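Local atomic coordinates of hydroquinone dioxygenase large subunit (Pseudomonas sp., PDB entry 4ZXA), a protein that probably catalyses the oxygen-dependent ring cleavage of hydroquinone, as the large subunit of a two-subunit, cupin-type dioxygenase of the iron(II)-dependent class. Residues Ser31-Leu39 and Tyr116-Ile125; Glu38-Ala46 and Gly151-Gly159. All coordinates share one frame; numbering follows the deposited sequence.

Interaction 1: residues Ser31-Leu39 and Tyr116-Ile125; sequences SFQLGAFEL and YTENFETPLI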
loop_
_atom_site.group_PDB
_atom_site.type_symbol
_atom_site.label_atom_id
_atom_site.label_comp_id
_atom_site.label_asym_id
_atom_site.label_seq_id
_atom_site.Cartn_x
_atom_site.Cartn_y
_atom_site.Cartn_z
ATOM N N SER E 31 1.664 12.737 -19.982
ATOM C CA SER E 31 2.721 11.780 -19.691
ATOM C C SER E 31 4.053 12.517 -19.752
ATOM O O SER E 31 4.140 13.580 -20.343
ATOM C CB SER E 31 2.705 10.622 -20.694
ATOM O OG SER E 31 2.849 11.109 -22.020
ATOM N N PHE E 32 5.087 11.960 -19.135
ATOM C CA PHE E 32 6.398 12.604 -19.124
ATOM C C PHE E 32 7.501 11.634 -19.533
ATOM O O PHE E 32 7.409 10.422 -19.320
ATOM C CB PHE E 32 6.707 13.229 -17.750
ATOM C CG PHE E 32 5.854 14.427 -17.417
ATOM C CD1 PHE E 32 4.589 14.272 -16.863
ATOM C CD2 PHE E 32 6.309 15.710 -17.665
ATOM C CE1 PHE E 32 3.798 15.378 -16.559
ATOM C CE2 PHE E 32 5.528 16.814 -17.358
ATOM C CZ PHE E 32 4.273 16.650 -16.805
ATOM N N GLN E 33 8.545 12.188 -20.132
ATOM C CA GLN E 33 9.700 11.414 -20.531
ATOM C C GLN E 33 10.909 11.930 -19.775
ATOM O O GLN E 33 11.132 13.143 -19.674
ATOM C CB GLN E 33 9.945 11.549 -22.037
ATOM C CG GLN E 33 11.015 10.601 -22.577
ATOM C CD GLN E 33 10.477 9.197 -22.773
ATOM O OE1 GLN E 33 9.290 9.019 -23.039
ATOM N NE2 GLN E 33 11.337 8.194 -22.624
ATOM N N LEU E 34 11.690 11.006 -19.236
ATOM C CA LEU E 34 12.920 11.361 -18.552
ATOM C C LEU E 34 13.912 10.310 -18.969
ATOM O O LEU E 34 13.796 9.156 -18.568
ATOM C CB LEU E 34 12.712 11.352 -17.037
ATOM C CG LEU E 34 13.890 11.756 -16.153
ATOM C CD1 LEU E 34 14.447 13.102 -16.593
ATOM C CD2 LEU E 34 13.462 11.808 -14.691
ATOM N N GLY E 35 14.871 10.696 -19.805
ATOM C CA GLY E 35 15.756 9.730 -20.424
ATOM C C GLY E 35 14.888 8.614 -20.950
ATOM O O GLY E 35 13.942 8.854 -21.688
ATOM N N ALA E 36 15.175 7.389 -20.542
ATOM C CA ALA E 36 14.477 6.246 -21.108
ATOM C C ALA E 36 13.214 5.880 -20.344
ATOM O O ALA E 36 12.550 4.900 -20.698
ATOM C CB ALA E 36 15.415 5.038 -21.207
ATOM N N PHE E 37 12.888 6.652 -19.304
ATOM C CA PHE E 37 11.696 6.389 -18.495
ATOM C C PHE E 37 10.485 7.101 -19.075
ATOM O O PHE E 37 10.581 8.229 -19.534
ATOM C CB PHE E 37 11.876 6.870 -17.038
ATOM C CG PHE E 37 12.784 6.015 -16.213
ATOM C CD1 PHE E 37 12.341 4.827 -15.683
ATOM C CD2 PHE E 37 14.080 6.409 -15.951
ATOM C CE1 PHE E 37 13.177 4.034 -14.914
ATOM C CE2 PHE E 37 14.914 5.622 -15.190
ATOM C CZ PHE E 37 14.456 4.431 -14.672
ATOM N N GLU E 38 9.333 6.457 -19.010
ATOM C CA GLU E 38 8.089 7.130 -19.316
ATOM C C GLU E 38 7.195 7.130 -18.093
ATOM O O GLU E 38 6.870 6.073 -17.542
ATOM C CB GLU E 38 7.360 6.440 -20.461
ATOM C CG GLU E 38 6.890 7.401 -21.524
ATOM C CD GLU E 38 5.459 7.166 -21.943
ATOM O OE1 GLU E 38 4.698 6.531 -21.171
ATOM O OE2 GLU E 38 5.095 7.621 -23.051
ATOM N N LEU E 39 6.797 8.323 -17.675
ATOM C CA LEU E 39 5.894 8.471 -16.550
ATOM C C LEU E 39 4.503 8.977 -16.974
ATOM O O LEU E 39 4.375 10.079 -17.527
ATOM C CB LEU E 39 6.515 9.411 -15.514
ATOM C CG LEU E 39 7.888 8.933 -15.045
ATOM C CD1 LEU E 39 8.996 9.578 -15.851
ATOM C CD2 LEU E 39 8.058 9.223 -13.555
ATOM N N TYR E 116 16.226 -1.347 -14.560
ATOM C CA TYR E 116 16.939 -0.316 -15.299
ATOM C C TYR E 116 17.255 0.875 -14.391
ATOM O O TYR E 116 16.433 1.264 -13.555
ATOM C CB TYR E 116 16.119 0.130 -16.511
ATOM C CG TYR E 116 16.707 1.289 -17.282
ATOM C CD1 TYR E 116 17.748 1.100 -18.194
ATOM C CD2 TYR E 116 16.204 2.569 -17.122
ATOM C CE1 TYR E 116 18.275 2.175 -18.915
ATOM C CE2 TYR E 116 16.719 3.643 -17.833
ATOM C CZ TYR E 116 17.756 3.447 -18.724
ATOM O OH TYR E 116 18.249 4.535 -19.410
ATOM N N THR E 117 18.443 1.447 -14.560
ATOM C CA THR E 117 18.827 2.668 -13.846
ATOM C C THR E 117 19.360 3.683 -14.846
ATOM O O THR E 117 20.017 3.297 -15.808
ATOM C CB THR E 117 19.971 2.419 -12.841
ATOM O OG1 THR E 117 19.732 1.213 -12.108
ATOM C CG2 THR E 117 20.118 3.616 -11.888
ATOM N N GLU E 118 19.088 4.967 -14.621
ATOM C CA GLU E 118 19.658 6.022 -15.457
ATOM C C GLU E 118 20.007 7.237 -14.617
ATOM O O GLU E 118 19.266 7.593 -13.708
ATOM C CB GLU E 118 18.709 6.436 -16.587
ATOM C CG GLU E 118 19.273 7.598 -17.413
ATOM C CD GLU E 118 18.566 7.800 -18.744
ATOM O OE1 GLU E 118 17.635 7.020 -19.057
ATOM O OE2 GLU E 118 18.950 8.737 -19.484
ATOM N N ASN E 119 21.134 7.869 -14.932
ATOM C CA ASN E 119 21.647 8.991 -14.146
ATOM C C ASN E 119 21.213 10.335 -14.715
ATOM O O ASN E 119 21.060 10.476 -15.924
ATOM C CB ASN E 119 23.165 8.919 -14.069
ATOM C CG ASN E 119 23.745 9.892 -13.065
ATOM O OD1 ASN E 119 24.200 10.979 -13.426
ATOM N ND2 ASN E 119 23.736 9.508 -11.796
ATOM N N PHE E 120 21.002 11.321 -13.848
ATOM C CA PHE E 120 20.479 12.611 -14.294
ATOM C C PHE E 120 21.110 13.787 -13.559
ATOM O O PHE E 120 21.411 13.696 -12.374
ATOM C CB PHE E 120 18.957 12.668 -14.124
ATOM C CG PHE E 120 18.208 11.726 -15.021
ATOM C CD1 PHE E 120 17.830 12.112 -16.296
ATOM C CD2 PHE E 120 17.855 10.456 -14.584
ATOM C CE1 PHE E 120 17.119 11.251 -17.132
ATOM C CE2 PHE E 120 17.147 9.580 -15.416
ATOM C CZ PHE E 120 16.781 9.981 -16.697
ATOM N N GLU E 121 21.308 14.893 -14.270
ATOM C CA GLU E 121 21.734 16.130 -13.628
ATOM C C GLU E 121 20.589 16.596 -12.741
ATOM O O GLU E 121 19.453 16.744 -13.198
ATOM C CB GLU E 121 22.066 17.201 -14.669
ATOM C CG GLU E 121 23.208 16.848 -15.628
ATOM C CD GLU E 121 24.560 16.769 -14.935
ATOM O OE1 GLU E 121 24.761 17.474 -13.919
ATOM O OE2 GLU E 121 25.423 15.996 -15.406
ATOM N N THR E 122 20.877 16.833 -11.473
ATOM C CA THR E 122 19.812 17.146 -10.531
ATOM C C THR E 122 18.739 18.118 -11.053
ATOM O O THR E 122 17.542 17.859 -10.921
ATOM C CB THR E 122 20.389 17.633 -9.208
ATOM O OG1 THR E 122 21.222 16.601 -8.669
ATOM C CG2 THR E 122 19.281 17.952 -8.223
ATOM N N PRO E 123 19.155 19.231 -11.665
ATOM C CA PRO E 123 18.126 20.204 -12.057
ATOM C C PRO E 123 17.119 19.673 -13.077
ATOM O O PRO E 123 15.957 20.091 -13.039
ATOM C CB PRO E 123 18.936 21.369 -12.649
ATOM C CG PRO E 123 20.312 21.197 -12.100
ATOM C CD PRO E 123 20.517 19.714 -11.944
ATOM N N LEU E 124 17.544 18.775 -13.966
ATOM C CA LEU E 124 16.635 18.205 -14.962
ATOM C C LEU E 124 15.570 17.295 -14.322
ATOM O O LEU E 124 14.361 17.489 -14.527
ATOM C CB LEU E 124 17.414 17.452 -16.051
ATOM C CG LEU E 124 16.565 16.695 -17.078
ATOM C CD1 LEU E 124 15.607 17.639 -17.803
ATOM C CD2 LEU E 124 17.431 15.921 -18.068
ATOM N N ILE E 125 16.010 16.312 -13.540
ATOM C CA ILE E 125 15.076 15.416 -12.871
ATOM C C ILE E 125 14.194 16.182 -11.891
ATOM O O ILE E 125 13.012 15.854 -11.726
ATOM C CB ILE E 125 15.781 14.256 -12.143
ATOM C CG1 ILE E 125 14.744 13.356 -11.464
ATOM C CG2 ILE E 125 16.782 14.781 -11.134
ATOM C CD1 ILE E 125 15.238 11.970 -11.190
#
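The type II' turn from Leu34 to Phe37, which joins strands 32-34 and 37-39, presses against strand 116-121 and the start of the following helix, strands 37-39 and 116-121 crossing at 92° with their axes 10.5 Å apart. No strand-to-strand ladder forms. The one hydrogen bond between the segments runs from Ala36 N to Glu118 OE1 (2.9 Å), arriving on the syn side of the carboxylate but somewhat out of its plane. Tyr116 OH donates to the same Glu118 OE1 at 2.6 Å from the opposite face, so two donors grip this oxygen. Glu118 reaches the turn because CG stands anti to its backbone N (chi1 177°) and the chain continues extended, bringing OE2 to 3.5 Å from Gly35 CA.

Around the Glu118 carboxylate the contact is apolar. Leu34 lays CG over one face of the Phe120 ring, 3.7 Å from its centroid in a CH-pi contact, and sends CD2 to Ile125 CG1 at 3.8 Å. Phe37 offers its ring face to the edge of Tyr116 in an offset edge-to-face pair, centroids 5.3 Å apart and planes at 62°, while Phe120 CE2 comes to the rim of Phe37. Gln33 NE2 braces the turn from within by donating to Gly35 O (2.8 Å). Leu100 of the adjacent strand 97-102 also meets Phe37. Gly35, with positive phi in the first central position, fits the turn's type: this is a beta-hairpin with a two-residue type II' turn, whose tip packs crosswise on the edge strand of a second antiparallel sheet.

Interaction 2: residues Glu38-Ala46 and Gly151-Gly159; sequences ELSRDEYFA and GSAFGRKNG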
loop_
_atom_site.group_PDB
_atom_site.type_symbol
_atom_site.label_atom_id
_atom_site.label_comp_id
_atom_site.label_asym_id
_atom_site.label_seq_id
_atom_site.Cartn_x
_atom_site.Cartn_y
_atom_site.Cartn_z
ATOM N N GLU E 38 9.333 6.457 -19.010
ATOM C CA GLU E 38 8.089 7.130 -19.316
ATOM C C GLU E 38 7.195 7.130 -18.093
ATOM O O GLU E 38 6.870 6.073 -17.542
ATOM C CB GLU E 38 7.360 6.440 -20.461
ATOM C CG GLU E 38 6.890 7.401 -21.524
ATOM C CD GLU E 38 5.459 7.166 -21.943
ATOM O OE1 GLU E 38 4.698 6.531 -21.171
ATOM O OE2 GLU E 38 5.095 7.621 -23.051
ATOM N N LEU E 39 6.797 8.323 -17.675
ATOM C CA LEU E 39 5.894 8.471 -16.550
ATOM C C LEU E 39 4.503 8.977 -16.974
ATOM O O LEU E 39 4.375 10.079 -17.527
ATOM C CB LEU E 39 6.515 9.411 -15.514
ATOM C CG LEU E 39 7.888 8.933 -15.045
ATOM C CD1 LEU E 39 8.996 9.578 -15.851
ATOM C CD2 LEU E 39 8.058 9.223 -13.555
ATOM N N SER E 40 3.471 8.174 -16.709
ATOM C CA SER E 40 2.097 8.593 -16.966
ATOM C C SER E 40 1.213 8.201 -15.800
ATOM O O SER E 40 1.590 7.353 -14.998
ATOM C CB SER E 40 1.564 7.930 -18.228
ATOM O OG SER E 40 1.355 6.550 -18.002
ATOM N N ARG E 41 0.031 8.796 -15.719
ATOM C CA ARG E 41 -0.925 8.437 -14.687
ATOM C C ARG E 41 -2.335 8.380 -15.252
ATOM O O ARG E 41 -2.658 9.074 -16.208
ATOM C CB ARG E 41 -0.862 9.426 -13.522
ATOM C CG ARG E 41 -1.715 10.662 -13.708
ATOM C CD ARG E 41 -2.212 11.199 -12.381
ATOM N NE ARG E 41 -3.350 10.442 -11.874
ATOM C CZ ARG E 41 -4.022 10.748 -10.770
ATOM N NH1 ARG E 41 -3.674 11.798 -10.048
ATOM N NH2 ARG E 41 -5.044 10.001 -10.389
ATOM N N ASP E 42 -3.171 7.543 -14.654
ATOM C CA ASP E 42 -4.576 7.494 -15.014
ATOM C C ASP E 42 -5.428 7.829 -13.798
ATOM O O ASP E 42 -4.999 8.567 -12.921
ATOM C CB ASP E 42 -4.957 6.130 -15.594
ATOM C CG ASP E 42 -4.628 4.990 -14.667
ATOM O OD1 ASP E 42 -4.512 5.229 -13.454
ATOM O OD2 ASP E 42 -4.488 3.854 -15.152
ATOM N N GLU E 43 -6.635 7.289 -13.751
ATOM C CA GLU E 43 -7.567 7.610 -12.681
ATOM C C GLU E 43 -7.156 7.018 -11.334
ATOM O O GLU E 43 -7.552 7.518 -10.287
ATOM C CB GLU E 43 -8.980 7.164 -13.058
ATOM C CG GLU E 43 -9.594 7.949 -14.205
ATOM C CD GLU E 43 -9.265 7.367 -15.565
ATOM O OE1 GLU E 43 -8.416 6.462 -15.639
ATOM O OE2 GLU E 43 -9.855 7.818 -16.564
ATOM N N TYR E 44 -6.363 5.955 -11.364
ATOM C CA TYR E 44 -5.944 5.288 -10.131
ATOM C C TYR E 44 -4.426 5.143 -9.947
ATOM O O TYR E 44 -3.944 5.115 -8.815
ATOM C CB TYR E 44 -6.568 3.892 -10.043
ATOM C CG TYR E 44 -7.977 3.846 -9.491
ATOM C CD1 TYR E 44 -9.031 3.371 -10.263
ATOM C CD2 TYR E 44 -8.250 4.267 -8.203
ATOM C CE1 TYR E 44 -10.308 3.312 -9.761
ATOM C CE2 TYR E 44 -9.529 4.213 -7.691
ATOM C CZ TYR E 44 -10.559 3.736 -8.473
ATOM O OH TYR E 44 -11.843 3.687 -7.965
ATOM N N PHE E 45 -3.673 5.026 -11.040
ATOM C CA PHE E 45 -2.261 4.676 -10.923
ATOM C C PHE E 45 -1.288 5.599 -11.641
ATOM O O PHE E 45 -1.539 6.058 -12.755
ATOM C CB PHE E 45 -2.016 3.250 -11.414
ATOM C CG PHE E 45 -3.043 2.259 -10.950
ATOM C CD1 PHE E 45 -3.076 1.840 -9.628
ATOM C CD2 PHE E 45 -3.972 1.734 -11.838
ATOM C CE1 PHE E 45 -4.024 0.927 -9.187
ATOM C CE2 PHE E 45 -4.922 0.812 -11.408
ATOM C CZ PHE E 45 -4.952 0.409 -10.081
ATOM N N ALA E 46 -0.159 5.850 -10.990
ATOM C CA ALA E 46 1.030 6.286 -11.701
ATOM C C ALA E 46 1.618 5.054 -12.376
ATOM O O ALA E 46 1.586 3.947 -11.824
ATOM C CB ALA E 46 2.039 6.896 -10.741
ATOM N N GLY E 151 -8.324 15.251 0.641
ATOM C CA GLY E 151 -9.228 14.494 -0.214
ATOM C C GLY E 151 -8.530 13.400 -1.021
ATOM O O GLY E 151 -7.516 12.826 -0.599
ATOM N N SER E 152 -9.075 13.120 -2.201
ATOM C CA SER E 152 -8.610 12.019 -3.030
ATOM C C SER E 152 -7.630 12.467 -4.113
ATOM O O SER E 152 -7.774 13.551 -4.680
ATOM C CB SER E 152 -9.813 11.330 -3.685
ATOM O OG SER E 152 -9.416 10.229 -4.491
ATOM N N ALA E 153 -6.641 11.624 -4.416
ATOM C CA ALA E 153 -5.787 11.875 -5.574
ATOM C C ALA E 153 -6.350 11.182 -6.807
ATOM O O ALA E 153 -5.758 11.253 -7.892
ATOM C CB ALA E 153 -4.373 11.400 -5.313
ATOM N N PHE E 154 -7.485 10.505 -6.632
ATOM C CA PHE E 154 -8.022 9.651 -7.686
ATOM C C PHE E 154 -8.954 10.395 -8.649
ATOM O O PHE E 154 -9.578 11.397 -8.291
ATOM C CB PHE E 154 -8.735 8.439 -7.086
ATOM C CG PHE E 154 -7.819 7.496 -6.359
ATOM C CD1 PHE E 154 -6.554 7.204 -6.855
ATOM C CD2 PHE E 154 -8.225 6.898 -5.176
ATOM C CE1 PHE E 154 -5.710 6.315 -6.181
ATOM C CE2 PHE E 154 -7.386 6.021 -4.494
ATOM C CZ PHE E 154 -6.127 5.724 -5.002
ATOM N N GLY E 155 -9.016 9.904 -9.882
ATOM C CA GLY E 155 -9.960 10.402 -10.865
ATOM C C GLY E 155 -9.255 11.103 -12.007
ATOM O O GLY E 155 -8.045 10.965 -12.190
ATOM N N ARG E 156 -10.008 11.874 -12.775
ATOM C CA ARG E 156 -9.434 12.578 -13.900
ATOM C C ARG E 156 -8.879 13.941 -13.479
ATOM O O ARG E 156 -9.194 14.451 -12.397
ATOM C CB ARG E 156 -10.469 12.672 -15.023
ATOM C CG ARG E 156 -10.880 11.291 -15.490
ATOM C CD ARG E 156 -11.939 11.305 -16.574
ATOM N NE ARG E 156 -12.204 9.953 -17.066
ATOM C CZ ARG E 156 -13.269 9.618 -17.788
ATOM N NH1 ARG E 156 -14.175 10.540 -18.103
ATOM N NH2 ARG E 156 -13.429 8.363 -18.188
ATOM N N LYS E 157 -8.015 14.509 -14.314
ATOM C CA LYS E 157 -7.413 15.790 -13.978
ATOM C C LYS E 157 -8.482 16.763 -13.524
ATOM O O LYS E 157 -9.574 16.814 -14.087
ATOM C CB LYS E 157 -6.652 16.365 -15.165
ATOM C CG LYS E 157 -6.179 17.790 -14.933
ATOM C CD LYS E 157 -5.102 17.880 -13.871
ATOM C CE LYS E 157 -4.615 19.312 -13.773
ATOM N NZ LYS E 157 -3.261 19.443 -13.220
ATOM N N ASN E 158 -8.182 17.534 -12.490
ATOM C CA ASN E 158 -9.216 18.364 -11.908
ATOM C C ASN E 158 -8.672 19.520 -11.072
ATOM O O ASN E 158 -8.725 19.503 -9.831
ATOM C CB ASN E 158 -10.174 17.507 -11.090
ATOM C CG ASN E 158 -11.381 18.287 -10.631
ATOM O OD1 ASN E 158 -11.316 19.508 -10.491
ATOM N ND2 ASN E 158 -12.499 17.596 -10.419
ATOM N N GLY E 159 -8.162 20.532 -11.765
ATOM C CA GLY E 159 -7.565 21.671 -11.105
ATOM C C GLY E 159 -6.128 21.426 -10.687
ATOM O O GLY E 159 -5.506 20.418 -11.033
#
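Arg41 and Ala153 meet end-on: NH1 and NH2 of the arginine both donate to Ala153 O, at 3.0 and 2.9 Å, with that oxygen close to the guanidinium plane. The setting is the connection of a beta-hairpin, residues 42-44 between strands 37-41 and 45-52, against which the irregular segment 151-159 is laid. Beside the arginine the two backbones exchange a pair of contacts. Gly155 N donates to Glu43 O (2.8 Å), and Glu43 CA answers with a CA-H...O contact to Gly155 O at 3.4 Å. The Glu43 side chain, bent at chi2 (88°), runs alongside Arg156 in the same direction. Its OE2 takes Arg156 NE on the anti lone pair, a salt bridge of 3.2 Å in which carboxylate and guanidinium planes are 53° apart. Arg156 NH1 continues to Ala9 O and Asn7 O of the small subunit.

Tyr44 turns the edge at CD2 over the centre of the Phe154 ring, an edge-to-face pair with centroids 4.9 Å apart and planes at 62°. Phe250 of the second large subunit meets both rings, and Glu249 of that subunit bonds Tyr44 OH, so the pair lies at a subunit interface.

The next shell positions these groups. Arg41 NE and NH2 grip Asp42 O side-on, fixing the guanidinium between the hairpin and Ala153. Asp42 OD2 is hydrogen-bonded to Thr308 OG1 of the second large subunit. Asp42 OD1 accepts from Tyr44 N (2.9 Å), an Asx turn, and is also met, nearly along its C-O axis, by Phe45 N at 2.6 Å.

From the N terminus, the chain first makes the hairpin of strands 32-34 and 37-41, and then turns back into strand 45-52. Interaction 1 closes the loop of 76 residues between Leu39 and Tyr116, bringing the sheet that contains the hairpin against edge strand 116-121 of a second antiparallel sheet. Interaction 2 closes a longer loop, 104 residues between Ala46 and Gly151. Their segments alternate along the chain, so the loops cross. Both use strand 37-41, sharing Glu38 and Leu39, yet their centres are 20 Å apart: one takes the turn before this strand, the other the connection after it. Helix 122-136 leads from 116-125 toward 151-159, and its Trp136 packs on Leu39.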